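Local structure of beta-L-arabinobiosidase (Bacteroides thetaiotaomicron, 5MQR) at residues A[356-359]-A[364-367]; A[60-65]-A[358-363]; A[891-896]-A[951-956]. The protein is a glycoside hydrolase associated with the breakdown of plant pectin, probably acting as a beta-L-arabinobiosidase and possibly carrying exo-alpha-sialidase activity. One frame throughout, in Å; residues are numbered along the deposited sequence. Where two conformers were deposited one is given.

Interaction 1 (A[356-359]-A[364-367]); sequences TPMR and YKSY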
loop_
_atom_site.group_PDB
_atom_site.type_symbol
_atom_site.label_atom_id
_atom_site.label_comp_id
_atom_site.label_asym_id
_atom_site.label_seq_id
_atom_site.Cartn_x
_atom_site.Cartn_y
_atom_site.Cartn_z
ATOM N N THR A 356 21.374 -0.604 -22.803
ATOM C CA THR A 356 22.478 -1.302 -23.436
ATOM C C THR A 356 22.980 -0.431 -24.605
ATOM O O THR A 356 22.159 0.141 -25.326
ATOM C CB THR A 356 22.001 -2.661 -23.992
ATOM O OG1 THR A 356 21.228 -3.348 -22.995
ATOM C CG2 THR A 356 23.175 -3.528 -24.385
ATOM N N PRO A 357 24.306 -0.290 -24.776
ATOM C CA PRO A 357 24.774 0.356 -26.005
ATOM C C PRO A 357 24.364 -0.466 -27.250
ATOM O O PRO A 357 24.397 -1.693 -27.192
ATOM C CB PRO A 357 26.300 0.389 -25.853
ATOM C CG PRO A 357 26.632 -0.190 -24.540
ATOM C CD PRO A 357 25.410 -0.853 -23.988
HETATM N N MSE A 358 23.946 0.209 -28.344
HETATM C CA MSE A 358 23.671 -0.492 -29.591
HETATM C C MSE A 358 24.994 -0.922 -30.179
HETATM O O MSE A 358 25.836 -0.096 -30.508
HETATM C CB MSE A 358 22.949 0.414 -30.574
HETATM C CG MSE A 358 22.516 -0.301 -31.862
HETATM SE SE MSE A 358 21.859 1.032 -33.156
HETATM C CE MSE A 358 20.356 1.820 -32.164
ATOM N N ARG A 359 25.207 -2.210 -30.295
ATOM C CA ARG A 359 26.415 -2.862 -30.761
ATOM C C ARG A 359 26.524 -2.874 -32.273
ATOM O O ARG A 359 27.630 -2.749 -32.798
ATOM C CB ARG A 359 26.517 -4.265 -30.170
ATOM C CG ARG A 359 26.545 -4.230 -28.635
ATOM C CD ARG A 359 26.669 -5.599 -27.990
ATOM N NE ARG A 359 25.694 -6.589 -28.423
ATOM C CZ ARG A 359 24.415 -6.636 -28.049
ATOM N NH1 ARG A 359 23.880 -5.696 -27.267
ATOM N NH2 ARG A 359 23.658 -7.623 -28.489
ATOM N N TYR A 364 17.314 2.724 -39.440
ATOM C CA TYR A 364 16.176 3.005 -38.544
ATOM C C TYR A 364 16.229 2.403 -37.147
ATOM O O TYR A 364 15.254 2.550 -36.382
ATOM C CB TYR A 364 14.811 2.720 -39.224
ATOM C CG TYR A 364 14.620 3.457 -40.554
ATOM C CD1 TYR A 364 14.644 4.856 -40.631
ATOM C CD2 TYR A 364 14.441 2.739 -41.738
ATOM C CE1 TYR A 364 14.484 5.511 -41.856
ATOM C CE2 TYR A 364 14.288 3.374 -42.961
ATOM C CZ TYR A 364 14.303 4.752 -43.027
ATOM O OH TYR A 364 14.153 5.320 -44.280
ATOM N N LYS A 365 17.364 1.791 -36.784
ATOM C CA LYS A 365 17.580 1.370 -35.401
ATOM C C LYS A 365 17.741 2.613 -34.530
ATOM O O LYS A 365 18.534 3.499 -34.855
ATOM C CB LYS A 365 18.794 0.446 -35.294
ATOM C CG LYS A 365 18.563 -0.903 -35.969
ATOM C CD LYS A 365 19.735 -1.849 -35.845
ATOM C CE LYS A 365 19.970 -2.300 -34.420
ATOM N NZ LYS A 365 21.030 -3.321 -34.384
ATOM N N SER A 366 16.944 2.702 -33.465
ATOM C CA SER A 366 17.019 3.821 -32.528
ATOM C C SER A 366 17.230 3.350 -31.084
ATOM O O SER A 366 16.925 2.217 -30.745
ATOM C CB SER A 366 15.767 4.678 -32.653
ATOM O OG SER A 366 14.645 3.869 -32.485
ATOM N N TYR A 367 17.760 4.227 -30.245
ATOM C CA TYR A 367 18.238 3.840 -28.920
ATOM C C TYR A 367 17.122 3.648 -27.908
ATOM O O TYR A 367 16.239 4.485 -27.816
ATOM C CB TYR A 367 19.204 4.886 -28.348
ATOM C CG TYR A 367 20.417 5.077 -29.207
ATOM C CD1 TYR A 367 21.417 4.094 -29.252
ATOM C CD2 TYR A 367 20.568 6.207 -29.996
ATOM C CE1 TYR A 367 22.537 4.242 -30.065
ATOM C CE2 TYR A 367 21.687 6.367 -30.813
ATOM C CZ TYR A 367 22.662 5.379 -30.836
ATOM O OH TYR A 367 23.756 5.543 -31.625
#
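A single selenomethionine, M358, carries nearly the whole of this contact: its terminal methyl rests against an aromatic face and against the backbone of 365-366, further along the same connection, touching three consecutive residues. CE of M358 lies over one face of the Y367 ring, 4.2 Å from the ring centroid and 27° off the normal, a CH-pi contact, and stands 3.6 Å from the carbonyl carbon C of K365, with the C atom of S366 just as near. The heavy atom itself is less squarely placed. SE of M358 lies oblique to the ring, a Met-aromatic contact in which the methyl comes closer than the selenium. With CG anti to the backbone N (chi1 -175°) the M358 chain runs out extended, and only its last torsion bends, turning CE in against the 365-367 backbone. CB of M358 adds a contact 3.9 Å from CE1 of Y367.

K365 passes obliquely across the selenium, which sits 3.8 Å from its CB, and the bend of the lysine chain at chi3 brings CE within 4.0 Å of SE. Its ammonium is engaged elsewhere, bonded to the backbone oxygen of T73 and salt-bridged to E396. The hydroxyl of Y367 is hydrogen-bonded to Q586. Replacing Y367 by an alanine would probably uncover one side of the M358 methyl, leave it freer to turn, and deprive Q586 of a partner.

Both segments belong to the long connection between strands 349-350 and 387-393, in the BNR repeat-like region, where T356 hydrogen-bonds the calcium ligand D457. Within the contact the fold-back rests on dispersion and CH-pi contacts around M358, while the polar ends of K365 and Y367 bind the surrounding loops.

Interaction 2 (A[60-65]-A[358-363]); sequences NREHPE and MRYGGN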
loop_
_atom_site.group_PDB
_atom_site.type_symbol
_atom_site.label_atom_id
_atom_site.label_comp_id
_atom_site.label_asym_id
_atom_site.label_seq_id
_atom_site.Cartn_x
_atom_site.Cartn_y
_atom_site.Cartn_z
ATOM N N ASN A 60 24.180 -11.330 -31.779
ATOM C CA ASN A 60 25.622 -11.522 -31.978
ATOM C C ASN A 60 25.892 -12.038 -33.365
ATOM O O ASN A 60 25.704 -13.223 -33.631
ATOM C CB ASN A 60 26.164 -12.504 -30.938
ATOM C CG ASN A 60 27.675 -12.428 -30.768
ATOM O OD1 ASN A 60 28.447 -12.289 -31.734
ATOM N ND2 ASN A 60 28.112 -12.540 -29.521
ATOM N N ARG A 61 26.358 -11.155 -34.243
ATOM C CA ARG A 61 26.689 -11.520 -35.625
ATOM C C ARG A 61 27.915 -12.432 -35.739
ATOM O O ARG A 61 27.973 -13.304 -36.610
ATOM C CB ARG A 61 26.921 -10.262 -36.459
ATOM C CG ARG A 61 27.197 -10.524 -37.947
ATOM C CD ARG A 61 27.491 -9.215 -38.659
ATOM N NE ARG A 61 26.408 -8.262 -38.444
ATOM C CZ ARG A 61 26.516 -6.934 -38.410
ATOM N NH1 ARG A 61 27.675 -6.311 -38.576
ATOM N NH2 ARG A 61 25.418 -6.204 -38.191
ATOM N N GLU A 62 28.879 -12.207 -34.858
ATOM C CA GLU A 62 30.172 -12.859 -34.925
ATOM C C GLU A 62 30.097 -14.274 -34.399
ATOM O O GLU A 62 30.879 -15.095 -34.815
ATOM C CB GLU A 62 31.234 -12.058 -34.159
ATOM C CG GLU A 62 31.573 -10.718 -34.815
ATOM C CD GLU A 62 30.603 -9.563 -34.509
ATOM O OE1 GLU A 62 29.753 -9.661 -33.602
ATOM O OE2 GLU A 62 30.695 -8.529 -35.196
ATOM N N HIS A 63 29.152 -14.551 -33.511
ATOM C CA HIS A 63 28.991 -15.868 -32.905
ATOM C C HIS A 63 27.524 -16.302 -32.999
ATOM O O HIS A 63 26.805 -16.404 -31.970
ATOM C CB HIS A 63 29.509 -15.823 -31.476
ATOM C CG HIS A 63 30.929 -15.372 -31.398
ATOM N ND1 HIS A 63 31.983 -16.221 -31.622
ATOM C CD2 HIS A 63 31.468 -14.145 -31.198
ATOM C CE1 HIS A 63 33.116 -15.547 -31.527
ATOM N NE2 HIS A 63 32.830 -14.287 -31.269
ATOM N N PRO A 64 27.066 -16.556 -34.235
ATOM C CA PRO A 64 25.687 -16.970 -34.432
ATOM C C PRO A 64 25.405 -18.370 -33.842
ATOM O O PRO A 64 26.247 -19.289 -33.908
ATOM C CB PRO A 64 25.546 -16.991 -35.968
ATOM C CG PRO A 64 26.920 -17.363 -36.447
ATOM C CD PRO A 64 27.832 -16.608 -35.499
ATOM N N GLU A 65 24.196 -18.515 -33.334
ATOM C CA GLU A 65 23.795 -19.663 -32.546
ATOM C C GLU A 65 22.263 -19.710 -32.636
ATOM O O GLU A 65 21.630 -18.654 -32.745
ATOM C CB GLU A 65 24.177 -19.369 -31.074
ATOM C CG GLU A 65 24.997 -20.412 -30.354
ATOM C CD GLU A 65 25.196 -20.024 -28.904
ATOM O OE1 GLU A 65 26.302 -19.588 -28.543
ATOM O OE2 GLU A 65 24.227 -20.122 -28.127
HETATM N N MSE A 358 23.946 0.209 -28.344
HETATM C CA MSE A 358 23.671 -0.492 -29.591
HETATM C C MSE A 358 24.994 -0.922 -30.179
HETATM O O MSE A 358 25.836 -0.096 -30.508
HETATM C CB MSE A 358 22.949 0.414 -30.574
HETATM C CG MSE A 358 22.516 -0.301 -31.862
HETATM SE SE MSE A 358 21.859 1.032 -33.156
HETATM C CE MSE A 358 20.356 1.820 -32.164
ATOM N N ARG A 359 25.207 -2.210 -30.295
ATOM C CA ARG A 359 26.415 -2.862 -30.761
ATOM C C ARG A 359 26.524 -2.874 -32.273
ATOM O O ARG A 359 27.630 -2.749 -32.798
ATOM C CB ARG A 359 26.517 -4.265 -30.170
ATOM C CG ARG A 359 26.545 -4.230 -28.635
ATOM C CD ARG A 359 26.669 -5.599 -27.990
ATOM N NE ARG A 359 25.694 -6.589 -28.423
ATOM C CZ ARG A 359 24.415 -6.636 -28.049
ATOM N NH1 ARG A 359 23.880 -5.696 -27.267
ATOM N NH2 ARG A 359 23.658 -7.623 -28.489
ATOM N N TYR A 360 25.386 -2.981 -32.966
ATOM C CA TYR A 360 25.366 -3.092 -34.405
ATOM C C TYR A 360 24.548 -1.969 -34.995
ATOM O O TYR A 360 23.346 -1.868 -34.727
ATOM C CB TYR A 360 24.790 -4.455 -34.823
ATOM C CG TYR A 360 25.562 -5.613 -34.272
ATOM C CD1 TYR A 360 26.761 -6.041 -34.860
ATOM C CD2 TYR A 360 25.114 -6.283 -33.151
ATOM C CE1 TYR A 360 27.475 -7.127 -34.344
ATOM C CE2 TYR A 360 25.813 -7.359 -32.624
ATOM C CZ TYR A 360 26.989 -7.779 -33.216
ATOM O OH TYR A 360 27.646 -8.844 -32.631
ATOM N N GLY A 361 25.202 -1.130 -35.802
ATOM C CA GLY A 361 24.526 -0.093 -36.555
ATOM C C GLY A 361 23.520 -0.692 -37.518
ATOM O O GLY A 361 23.550 -1.897 -37.810
ATOM N N GLY A 362 22.618 0.151 -37.992
ATOM C CA GLY A 362 21.589 -0.282 -38.923
ATOM C C GLY A 362 20.455 0.711 -39.186
ATOM O O GLY A 362 20.073 1.507 -38.307
ATOM N N ASN A 363 19.926 0.635 -40.410
ATOM C CA ASN A 363 18.818 1.469 -40.909
ATOM C C ASN A 363 17.671 1.523 -39.888
ATOM O O ASN A 363 17.135 0.469 -39.506
ATOM C CB ASN A 363 18.317 0.875 -42.254
ATOM C CG ASN A 363 17.452 1.837 -43.079
ATOM O OD1 ASN A 363 17.420 3.040 -42.827
ATOM N ND2 ASN A 363 16.760 1.290 -44.103
HETATM O O HOH W 1 25.659 -3.533 -38.415
#
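Y360 drives its phenol into the turn at 60-62, and the packing is closest around its hydroxyl. There OH accepts from the backbone N of R61 at 3.1 Å, with an N-H...O angle of 145°, and donates to OE1 of E62, a residue otherwise exposed. The latter separation, 2.5 Å between Y360 OH and E62 OE1, is very short, so its exact length is best not pressed. The carboxylate meets the ring at its edge, and the two planes are only 17° apart. CA of N60 lies 3.4 Å from the same Y360 OH, completing the crowd at this end.

R61 runs back along the tyrosine in the opposite direction. Its chain is extended as far as CG and CD and then bends at chi3, which places CD1 of Y360 3.5 Å above one face of its guanidinium, towards the rim; with the planes 50° apart this is no parallel stack. NH1 of R61 is salt-bridged to D589, which also takes the backbone N of G361.

The side towards G361 is looser and wetter. Here R61 reaches G361 through a water, 2.7 Å from R61 NH2 and 2.7 Å from G361 O, that lies in the guanidinium plane. Within the turn, N60 OD1 accepts from the backbone N of H63 at 3.0 Å, forming an Asx motif. Loop 60-65 follows strand 52-57, which pairs with strand 397-403 from much later in the chain; Y360, from the connection between strands 349-350 and 387-393, packs on that loop, an arrangement consistent with the closing blade of a beta-propeller.

Interaction 3 (A[891-896]-A[951-956]); sequences PWYFNL and SAQTLT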
loop_
_atom_site.group_PDB
_atom_site.type_symbol
_atom_site.label_atom_id
_atom_site.label_comp_id
_atom_site.label_asym_id
_atom_site.label_seq_id
_atom_site.Cartn_x
_atom_site.Cartn_y
_atom_site.Cartn_z
ATOM N N PRO A 891 -23.376 -0.719 32.008
ATOM C CA PRO A 891 -23.157 -2.166 32.077
ATOM C C PRO A 891 -22.445 -2.770 30.845
ATOM O O PRO A 891 -21.581 -3.646 31.015
ATOM C CB PRO A 891 -24.570 -2.723 32.226
ATOM C CG PRO A 891 -25.304 -1.629 32.942
ATOM C CD PRO A 891 -24.775 -0.378 32.287
ATOM N N TRP A 892 -22.789 -2.303 29.640
ATOM C CA TRP A 892 -22.138 -2.777 28.408
ATOM C C TRP A 892 -20.694 -2.287 28.194
ATOM O O TRP A 892 -19.953 -2.887 27.432
ATOM C CB TRP A 892 -22.960 -2.420 27.173
ATOM C CG TRP A 892 -24.153 -3.254 27.058
ATOM C CD1 TRP A 892 -24.216 -4.524 26.578
ATOM C CD2 TRP A 892 -25.470 -2.908 27.454
ATOM N NE1 TRP A 892 -25.487 -4.979 26.626
ATOM C CE2 TRP A 892 -26.291 -4.008 27.149
ATOM C CE3 TRP A 892 -26.049 -1.755 27.995
ATOM C CZ2 TRP A 892 -27.660 -4.015 27.393
ATOM C CZ3 TRP A 892 -27.424 -1.756 28.254
ATOM C CH2 TRP A 892 -28.209 -2.886 27.954
ATOM N N TYR A 893 -20.301 -1.213 28.851
ATOM C CA TYR A 893 -18.886 -0.807 28.905
ATOM C C TYR A 893 -17.989 -1.943 29.419
ATOM O O TYR A 893 -16.826 -2.030 29.045
ATOM C CB TYR A 893 -18.732 0.442 29.792
ATOM C CG TYR A 893 -17.408 1.119 29.744
ATOM C CD1 TYR A 893 -16.361 0.646 30.491
ATOM C CD2 TYR A 893 -17.224 2.289 29.011
ATOM C CE1 TYR A 893 -15.123 1.256 30.448
ATOM C CE2 TYR A 893 -16.000 2.933 28.982
ATOM C CZ TYR A 893 -14.943 2.409 29.708
ATOM O OH TYR A 893 -13.699 3.014 29.718
ATOM N N PHE A 894 -18.540 -2.810 30.265
ATOM C CA PHE A 894 -17.792 -3.933 30.817
ATOM C C PHE A 894 -18.359 -5.269 30.391
ATOM O O PHE A 894 -18.070 -6.287 31.011
ATOM C CB PHE A 894 -17.757 -3.823 32.347
ATOM C CG PHE A 894 -17.303 -2.496 32.834
ATOM C CD1 PHE A 894 -15.958 -2.221 32.990
ATOM C CD2 PHE A 894 -18.212 -1.506 33.105
ATOM C CE1 PHE A 894 -15.528 -0.964 33.417
ATOM C CE2 PHE A 894 -17.797 -0.254 33.537
ATOM C CZ PHE A 894 -16.452 0.020 33.700
ATOM N N ASN A 895 -19.143 -5.273 29.322
ATOM C CA ASN A 895 -19.827 -6.488 28.847
ATOM C C ASN A 895 -20.554 -7.248 29.977
ATOM O O ASN A 895 -20.533 -8.474 30.029
ATOM C CB ASN A 895 -18.827 -7.406 28.119
ATOM C CG ASN A 895 -18.183 -6.728 26.923
ATOM O OD1 ASN A 895 -18.827 -6.498 25.912
ATOM N ND2 ASN A 895 -16.928 -6.392 27.042
ATOM N N LEU A 896 -21.191 -6.498 30.874
ATOM C CA LEU A 896 -21.884 -7.096 32.012
ATOM C C LEU A 896 -23.114 -7.912 31.608
ATOM O O LEU A 896 -23.258 -9.053 32.052
ATOM C CB LEU A 896 -22.240 -6.020 33.058
ATOM C CG LEU A 896 -22.836 -6.436 34.404
ATOM C CD1 LEU A 896 -22.724 -5.304 35.420
ATOM C CD2 LEU A 896 -24.292 -6.844 34.268
ATOM N N SER A 951 -20.736 10.558 26.674
ATOM C CA SER A 951 -20.755 10.115 25.280
ATOM C C SER A 951 -19.676 9.020 25.049
ATOM O O SER A 951 -19.916 7.992 24.401
ATOM C CB SER A 951 -20.536 11.305 24.335
ATOM O OG SER A 951 -21.572 12.242 24.473
ATOM N N ALA A 952 -18.507 9.225 25.636
ATOM C CA ALA A 952 -17.419 8.264 25.510
ATOM C C ALA A 952 -17.740 6.920 26.158
ATOM O O ALA A 952 -17.429 5.844 25.582
ATOM C CB ALA A 952 -16.130 8.839 26.082
ATOM N N GLN A 953 -18.322 6.974 27.355
ATOM C CA GLN A 953 -18.815 5.762 27.996
ATOM C C GLN A 953 -19.853 5.055 27.102
ATOM O O GLN A 953 -19.745 3.843 26.841
ATOM C CB GLN A 953 -19.433 6.061 29.358
ATOM C CG GLN A 953 -18.393 6.398 30.400
ATOM C CD GLN A 953 -19.009 6.634 31.761
ATOM O OE1 GLN A 953 -19.899 7.480 31.918
ATOM N NE2 GLN A 953 -18.545 5.870 32.765
ATOM N N THR A 954 -20.865 5.812 26.677
ATOM C CA THR A 954 -21.921 5.274 25.838
ATOM C C THR A 954 -21.389 4.651 24.520
ATOM O O THR A 954 -21.791 3.551 24.131
ATOM C CB THR A 954 -22.939 6.370 25.519
ATOM O OG1 THR A 954 -23.451 6.917 26.741
ATOM C CG2 THR A 954 -24.095 5.816 24.641
ATOM N N LEU A 955 -20.489 5.359 23.853
ATOM C CA LEU A 955 -19.920 4.882 22.588
ATOM C C LEU A 955 -19.030 3.655 22.760
ATOM O O LEU A 955 -18.996 2.793 21.896
ATOM C CB LEU A 955 -19.183 6.016 21.878
ATOM C CG LEU A 955 -20.133 7.045 21.259
ATOM C CD1 LEU A 955 -19.438 8.380 21.017
ATOM C CD2 LEU A 955 -20.754 6.553 19.960
ATOM N N THR A 956 -18.331 3.577 23.888
ATOM C CA THR A 956 -17.464 2.447 24.200
ATOM C C THR A 956 -18.333 1.234 24.400
ATOM O O THR A 956 -18.094 0.179 23.842
ATOM C CB THR A 956 -16.608 2.745 25.453
ATOM O OG1 THR A 956 -15.714 3.820 25.149
ATOM C CG2 THR A 956 -15.779 1.521 25.893
#
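The carbonyl oxygen of A952 is gripped twice by T956, the residue that packs against Y893: the backbone N of T956 reaches A952 O at 3.0 Å and the hydroxyl OG1 of T956 donates to it at 2.7 Å, the two arriving from opposite faces of the carbonyl plane. This back-bond to the preceding helical turn fixes the rotation of the threonine. Because the hydroxyl takes the position next to the backbone N (chi1 -65°), CG2 is left to meet the tyrosine, and it stands 3.4 Å from CE2 of Y893. CB of T956 follows at 3.6 Å from the same CE2. At the ring's edge, CD2 of Y893 comes 3.7 Å from Q953 O, near the ring plane.

Y893 belongs to a short, weakly bonded helix closed by a Schellman motif. N895, with positive phi, is the C-prime residue, and L896 N returns to P891 O at 2.9 Å. The short helix packs on the long helix 948-964; both lie in the MGH1-like glycoside hydrolase region, whose helices are consistent with the (alpha/alpha)6 toroid of six-hairpin glycosidases.

Other aromatic rings pack against the tyrosine. Its CD1 stands 3.2 Å above the plane of the F894 ring, displaced towards the rim, and W753 meets both Y893 and F894 edge-to-face. W892 turns from the threonine to F961, further along helix 948-964, and its carbonyl oxygen takes a hydrogen bond from ND2 of N960. The Q953 side-chain amide is bonded through NE2 to the hydroxyl of Y825, on helix 820-839.

Interactions 1 and 2 adjoin, with centres 11 Å apart; they share M358 and R359, and NZ of K365 meets O of Y360 at 2.8 Å, a probable hydrogen bond. Together they involve the connection between strands 349-350 and 387-393, which folds on itself in interaction 1 and meets the loop after strand 52-57 in interaction 2, so that residues distant in sequence meet in the propeller-like part. Interaction 3 comes later in the chain and lies on the opposite side of its centre, in the helical MGH1-like region, about 60 Å from interaction 1 and about 66 Å from interaction 2 between nearest atoms. The contacts belong to two architecturally different parts of one polypeptide, without touching across them.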